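Putative antitoxin HigA3 (Mycobacterium tuberculosis H37Rv, PDB 6LTZ) binds DNA as a helix-turn-helix antitoxin whose unusual dimerization bends the DNA, and is the putative partner of the toxin HigB3. Local coordinates at the interface of chains A and B. Residues are numbered along the deposited sequence; one frame, centred on the assembly and turned at random. Chains: chain A/B, Putative antitoxin HigA3.

Contact 1: the interface of chains A and B. Residues chain A 41, 44, 48, 83, 87, 90-95; chain B 96-100, 107.
Strand 93-100 of chain A pairs antiparallel with the same strand of chain B, and one face of the chain B strand, with B:Leu107 of strand 103-107, packs on helices 41-47 and 80-89 of chain A and the turns after them. The backbone does the joining: A:His93 and B:Glu99 bond in both directions, as do A:Arg95 and B:Val97, the amide of A:Arg95 N meeting B:Val97 O at 2.7 Å almost straight (176° at H). On one side of the ribbon lie mostly polar side chains. B:Glu99, extended beyond CG, crosses A:Arg95 obliquely, and the aliphatic A:Arg95 CD rests 3.4 Å from the carboxylate carbon B:Glu99 CD; the salt bridge itself is long, A:Arg95 NH1 to B:Glu99 OE2 being 3.8 Å. On the other side small B:Ala98 lets its methyl CB approach A:Val87 CG1 at 3.8 Å, while the flat ring of B:Phe100 turns inward. A:Leu48 crosses it at about a right angle and points CD2 at one face, though modelled too close for the exact distance to mean anything. A:Gly92, without a side chain, lets its CA come 3.4 Å from ring atom B:Phe100 CE1, and A:Ile44 CG2 (anti to the backbone N) touches the far end of the ring at B:Phe100 CZ, 4.0 Å away. The other branch of A:Ile44 ends in CD1, which meets methyl CD2 of B:Leu107 at 3.7 Å.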
# COMPACT_ATOMS: atom_id res chain seq x y z
N LEU A 41 -9.74 4.59 -7.60
CA LEU A 41 -9.73 3.16 -7.91
C LEU A 41 -10.72 2.85 -9.04
O LEU A 41 -10.45 2.01 -9.90
CB LEU A 41 -10.07 2.33 -6.67
CG LEU A 41 -9.01 2.31 -5.57
CD1 LEU A 41 -9.51 1.55 -4.35
CD2 LEU A 41 -7.71 1.71 -6.07
N ILE A 44 -9.44 3.12 -12.63
CA ILE A 44 -8.68 1.92 -12.94
C ILE A 44 -9.60 0.79 -13.39
O ILE A 44 -9.40 0.19 -14.44
CB ILE A 44 -7.85 1.48 -11.72
CG1 ILE A 44 -6.79 2.54 -11.41
CG2 ILE A 44 -7.22 0.14 -11.93
CD1 ILE A 44 -6.07 2.32 -10.10
N LEU A 48 -9.77 -0.81 -17.40
CA LEU A 48 -9.05 -2.09 -17.55
C LEU A 48 -9.95 -3.30 -17.73
O LEU A 48 -9.48 -4.44 -17.51
CB LEU A 48 -8.22 -2.34 -16.30
CG LEU A 48 -6.85 -1.67 -16.28
CD1 LEU A 48 -6.97 -0.18 -16.58
CD2 LEU A 48 -6.16 -1.89 -14.95
N LEU A 83 -6.31 -3.44 -0.44
CA LEU A 83 -5.95 -2.91 -1.74
C LEU A 83 -5.40 -4.02 -2.63
O LEU A 83 -5.67 -4.06 -3.83
CB LEU A 83 -4.93 -1.78 -1.60
CG LEU A 83 -4.51 -1.10 -2.90
CD1 LEU A 83 -5.71 -0.53 -3.64
CD2 LEU A 83 -3.49 0.01 -2.63
N VAL A 87 -7.10 -4.99 -6.34
CA VAL A 87 -6.34 -5.03 -7.58
C VAL A 87 -6.30 -6.45 -8.15
O VAL A 87 -6.42 -6.64 -9.36
CB VAL A 87 -4.90 -4.48 -7.38
CG1 VAL A 87 -4.06 -4.69 -8.64
CG2 VAL A 87 -4.95 -3.00 -7.01
N LEU A 90 -9.39 -7.31 -10.03
CA LEU A 90 -9.39 -6.69 -11.35
C LEU A 90 -8.48 -7.42 -12.33
O LEU A 90 -8.41 -7.07 -13.50
CB LEU A 90 -8.97 -5.22 -11.24
CG LEU A 90 -9.94 -4.31 -10.48
CD1 LEU A 90 -9.41 -2.88 -10.45
CD2 LEU A 90 -11.32 -4.37 -11.11
N GLY A 91 -7.78 -8.44 -11.85
CA GLY A 91 -6.89 -9.23 -12.69
C GLY A 91 -5.46 -8.70 -12.70
O GLY A 91 -4.63 -9.15 -13.50
N GLY A 92 -5.17 -7.75 -11.82
CA GLY A 92 -3.85 -7.16 -11.79
C GLY A 92 -2.99 -7.58 -10.61
O GLY A 92 -3.39 -8.43 -9.82
N HIS A 93 -1.80 -6.99 -10.52
CA HIS A 93 -0.86 -7.30 -9.45
C HIS A 93 -0.38 -6.01 -8.79
O HIS A 93 0.23 -5.16 -9.44
CB HIS A 93 0.33 -8.10 -9.99
CG HIS A 93 1.37 -8.41 -8.96
ND1 HIS A 93 1.11 -9.20 -7.86
CD2 HIS A 93 2.67 -8.06 -8.87
CE1 HIS A 93 2.21 -9.31 -7.13
NE2 HIS A 93 3.17 -8.62 -7.73
N LEU A 94 -0.66 -5.88 -7.50
CA LEU A 94 -0.27 -4.70 -6.76
C LEU A 94 1.21 -4.74 -6.42
O LEU A 94 1.72 -5.75 -5.94
CB LEU A 94 -1.09 -4.58 -5.48
CG LEU A 94 -0.72 -3.44 -4.54
CD1 LEU A 94 -1.02 -2.10 -5.19
CD2 LEU A 94 -1.46 -3.58 -3.22
N ARG A 95 1.90 -3.63 -6.67
CA ARG A 95 3.27 -3.47 -6.18
C ARG A 95 3.38 -2.15 -5.43
O ARG A 95 2.84 -1.13 -5.86
CB ARG A 95 4.29 -3.51 -7.32
CG ARG A 95 4.43 -4.88 -7.96
CD ARG A 95 5.32 -4.84 -9.19
NE ARG A 95 6.74 -4.79 -8.86
CZ ARG A 95 7.56 -3.82 -9.24
NH1 ARG A 95 7.11 -2.81 -9.97
NH2 ARG A 95 8.85 -3.86 -8.90
N ILE B 96 2.81 3.53 -5.55
CA ILE B 96 1.83 2.46 -5.54
C ILE B 96 1.44 2.12 -6.96
O ILE B 96 0.82 2.93 -7.66
CB ILE B 96 0.58 2.83 -4.73
CG1 ILE B 96 0.97 3.17 -3.29
CG2 ILE B 96 -0.42 1.68 -4.75
CD1 ILE B 96 -0.14 3.81 -2.51
N VAL B 97 1.81 0.93 -7.39
CA VAL B 97 1.67 0.53 -8.78
C VAL B 97 0.81 -0.72 -8.89
O VAL B 97 0.87 -1.61 -8.05
CB VAL B 97 3.06 0.30 -9.42
CG1 VAL B 97 3.00 -0.68 -10.57
CG2 VAL B 97 3.66 1.63 -9.85
N ALA B 98 -0.01 -0.76 -9.93
CA ALA B 98 -0.75 -1.96 -10.25
C ALA B 98 -0.39 -2.41 -11.66
O ALA B 98 -0.59 -1.68 -12.63
CB ALA B 98 -2.23 -1.73 -10.09
N GLU B 99 0.16 -3.61 -11.77
CA GLU B 99 0.54 -4.16 -13.05
C GLU B 99 -0.63 -4.89 -13.70
O GLU B 99 -1.22 -5.79 -13.10
CB GLU B 99 1.72 -5.12 -12.91
CG GLU B 99 2.96 -4.49 -12.31
CD GLU B 99 4.13 -5.44 -12.29
OE1 GLU B 99 3.90 -6.65 -12.08
OE2 GLU B 99 5.27 -4.98 -12.48
N PHE B 100 -0.96 -4.49 -14.91
CA PHE B 100 -2.02 -5.13 -15.67
C PHE B 100 -1.47 -5.58 -17.01
O PHE B 100 -1.24 -4.77 -17.90
CB PHE B 100 -3.21 -4.18 -15.84
CG PHE B 100 -3.87 -3.82 -14.54
CD1 PHE B 100 -4.82 -4.66 -13.97
CD2 PHE B 100 -3.51 -2.67 -13.87
CE1 PHE B 100 -5.42 -4.34 -12.77
CE2 PHE B 100 -4.11 -2.34 -12.67
CZ PHE B 100 -5.06 -3.18 -12.11
N LEU B 107 -1.29 4.57 -8.90
CA LEU B 107 -2.44 5.07 -8.10
C LEU B 107 -2.01 6.36 -7.40
O LEU B 107 -0.96 6.35 -6.77
CB LEU B 107 -2.92 3.98 -7.12
CG LEU B 107 -2.51 2.54 -7.44
CD1 LEU B 107 -3.32 1.53 -6.65
CD2 LEU B 107 -2.61 2.20 -8.92

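Contact 2: the interface of chains A and B. Residues chain A 75-76, 78-81, 107; chain B 75-76, 78-83.
The 3-10 turn 75-77, the following link 78-79 and the N-terminal end of helix 80-89 of each chain meet their counterparts in the other chain around the two-fold axis, while A:Leu107 of strand 103-107 reaches in from one flank. The two links run antiparallel, A:Glu79 opposite B:Glu79. The first amides of each helix, which have no acceptor within their own helix, find one in the partner: A:Leu80 N donates to B:Thr78 O nearly along its C=O axis (2.9 Å), whereas B:Leu80 N approaches A:Thr78 O from 26° above the carbonyl plane. One residue on, B:Gly81 N meets A:Ser76 O at 2.8 Å, on a lone pair, and A:Gly81 N does the same to B:Ser76 O. Glycine suits this place because, with no side chain, it lets the backbones come close, A:Ser76 CA lying 4.0 Å from B:Gly81 CA. The leucines break the symmetry. B:Leu80 has CG anti to its backbone N (chi1 -177°), but A:Leu80 is twisted to chi1 -93°, its CD1 4.0 Å from B:Leu80 CA and the side chain crossing B:Leu83 at about a right angle, with its CD2 next to B:Leu83 CD2. A:Leu107 meets B:Leu83 tip to tip, CD2 to CD2 at 3.8 Å, and crosses B:Leu75 at about a right angle, so branched methyls fill the greasy flank. On the polar flank the extended glutamates keep their carboxylates apart, A:Glu79 OE2 and B:Glu79 OE2 being 5.8 Å from each other, with water 2 bridging them and probably easing their repulsion. Water 1 joins B:Glu79 OE1, the hydroxyl of B:Thr82 and A:Ser76 O, which also accepts from B:Gly81 N. By locking the starts of helix 80-89 together, the site probably helps fix how the two DNA-binding units are set relative to each other.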
# COMPACT_ATOMS: atom_id res chain seq x y z
N LEU A 75 -8.52 6.56 1.13
CA LEU A 75 -7.86 5.27 1.35
C LEU A 75 -6.89 5.24 2.53
O LEU A 75 -6.16 4.27 2.69
CB LEU A 75 -7.11 4.84 0.10
CG LEU A 75 -7.91 4.68 -1.19
CD1 LEU A 75 -6.99 4.24 -2.32
CD2 LEU A 75 -9.03 3.68 -1.00
N SER A 76 -6.87 6.30 3.34
CA SER A 76 -5.90 6.41 4.42
C SER A 76 -6.02 5.28 5.44
O SER A 76 -5.02 4.86 6.01
CB SER A 76 -6.04 7.75 5.15
OG SER A 76 -5.82 8.83 4.26
N THR A 78 -7.36 2.30 4.75
CA THR A 78 -7.48 1.03 4.04
C THR A 78 -6.22 0.18 4.22
O THR A 78 -5.11 0.68 4.02
CB THR A 78 -7.74 1.26 2.54
OG1 THR A 78 -8.95 2.01 2.39
CG2 THR A 78 -7.87 -0.07 1.80
N GLU A 79 -6.39 -1.07 4.62
CA GLU A 79 -5.25 -1.97 4.81
C GLU A 79 -4.62 -2.35 3.47
O GLU A 79 -5.32 -2.48 2.46
CB GLU A 79 -5.67 -3.23 5.57
CG GLU A 79 -6.28 -2.96 6.94
CD GLU A 79 -6.53 -4.23 7.74
OE1 GLU A 79 -6.32 -5.33 7.21
OE2 GLU A 79 -6.93 -4.11 8.92
N LEU A 80 -3.31 -2.54 3.47
CA LEU A 80 -2.58 -2.94 2.27
C LEU A 80 -3.19 -4.19 1.63
O LEU A 80 -3.34 -4.26 0.41
CB LEU A 80 -1.11 -3.19 2.59
CG LEU A 80 -0.13 -2.03 2.41
CD1 LEU A 80 -0.71 -0.71 2.89
CD2 LEU A 80 1.20 -2.32 3.11
N GLY A 81 -3.53 -5.16 2.47
CA GLY A 81 -4.10 -6.41 2.00
C GLY A 81 -5.44 -6.24 1.32
O GLY A 81 -5.82 -7.04 0.46
N LEU A 107 8.06 -3.63 -1.14
CA LEU A 107 7.33 -4.39 -0.14
C LEU A 107 6.82 -5.69 -0.74
O LEU A 107 6.35 -5.71 -1.88
CB LEU A 107 6.15 -3.57 0.40
CG LEU A 107 6.42 -2.45 1.41
CD1 LEU A 107 7.34 -1.37 0.86
CD2 LEU A 107 5.10 -1.84 1.85
N LEU B 75 2.44 -6.64 7.61
CA LEU B 75 2.44 -5.60 6.59
C LEU B 75 1.08 -5.52 5.89
O LEU B 75 0.59 -4.44 5.57
CB LEU B 75 3.56 -5.86 5.59
CG LEU B 75 4.13 -4.70 4.77
CD1 LEU B 75 4.35 -3.46 5.64
CD2 LEU B 75 5.43 -5.12 4.11
N SER B 76 0.44 -6.67 5.69
CA SER B 76 -0.84 -6.72 4.99
C SER B 76 -1.97 -6.04 5.77
O SER B 76 -2.95 -5.59 5.18
CB SER B 76 -1.22 -8.17 4.68
OG SER B 76 -1.64 -8.86 5.85
N THR B 78 -1.44 -3.37 7.73
CA THR B 78 -1.04 -1.98 7.92
C THR B 78 -1.88 -1.05 7.04
O THR B 78 -2.11 -1.34 5.87
CB THR B 78 0.44 -1.78 7.60
OG1 THR B 78 1.23 -2.68 8.38
CG2 THR B 78 0.88 -0.34 7.89
N GLU B 79 -2.35 0.06 7.61
CA GLU B 79 -3.14 1.01 6.84
C GLU B 79 -2.25 1.84 5.91
O GLU B 79 -1.11 2.16 6.24
CB GLU B 79 -3.94 1.92 7.77
CG GLU B 79 -5.01 1.17 8.54
CD GLU B 79 -5.84 2.08 9.43
OE1 GLU B 79 -5.60 3.30 9.43
OE2 GLU B 79 -6.74 1.55 10.11
N LEU B 80 -2.79 2.19 4.75
CA LEU B 80 -2.03 2.93 3.75
C LEU B 80 -1.55 4.28 4.25
O LEU B 80 -0.44 4.70 3.94
CB LEU B 80 -2.88 3.12 2.49
CG LEU B 80 -2.15 3.82 1.35
CD1 LEU B 80 -0.98 2.96 0.88
CD2 LEU B 80 -3.11 4.13 0.20
N GLY B 81 -2.40 4.98 5.00
CA GLY B 81 -2.02 6.27 5.56
C GLY B 81 -0.84 6.15 6.51
O GLY B 81 0.03 7.02 6.55
N THR B 82 -0.83 5.07 7.28
CA THR B 82 0.24 4.82 8.24
C THR B 82 1.54 4.50 7.51
O THR B 82 2.61 5.00 7.87
CB THR B 82 -0.13 3.65 9.18
OG1 THR B 82 -1.28 4.01 9.94
CG2 THR B 82 1.02 3.34 10.12
N LEU B 83 1.45 3.67 6.47
CA LEU B 83 2.61 3.34 5.65
C LEU B 83 3.18 4.61 5.01
O LEU B 83 4.39 4.80 4.96
CB LEU B 83 2.24 2.32 4.57
CG LEU B 83 3.37 1.99 3.60
CD1 LEU B 83 4.53 1.31 4.32
CD2 LEU B 83 2.87 1.13 2.44
O HOH W 1 -3.83 5.21 8.77
O HOH W 2 -7.10 -1.15 10.00

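The C-alpha centres of contact 1 and contact 2 lie about 15 Å apart, and helix 80-89 spans both: its N-terminal end belongs to contact 2, while A:Leu83 and A:Val87 face the partner's strand in contact 1. A:Leu83 and B:Leu107 serve in contact 1, B:Leu83 and A:Leu107 in contact 2, so these leucines contribute apolar surface to both contacts. Contact 2 straddles the two-fold axis, and contact 1 occurs twice, once with the chains exchanged. Joined at several places, the dimer is likely a stiff frame, consistent with its bending of DNA.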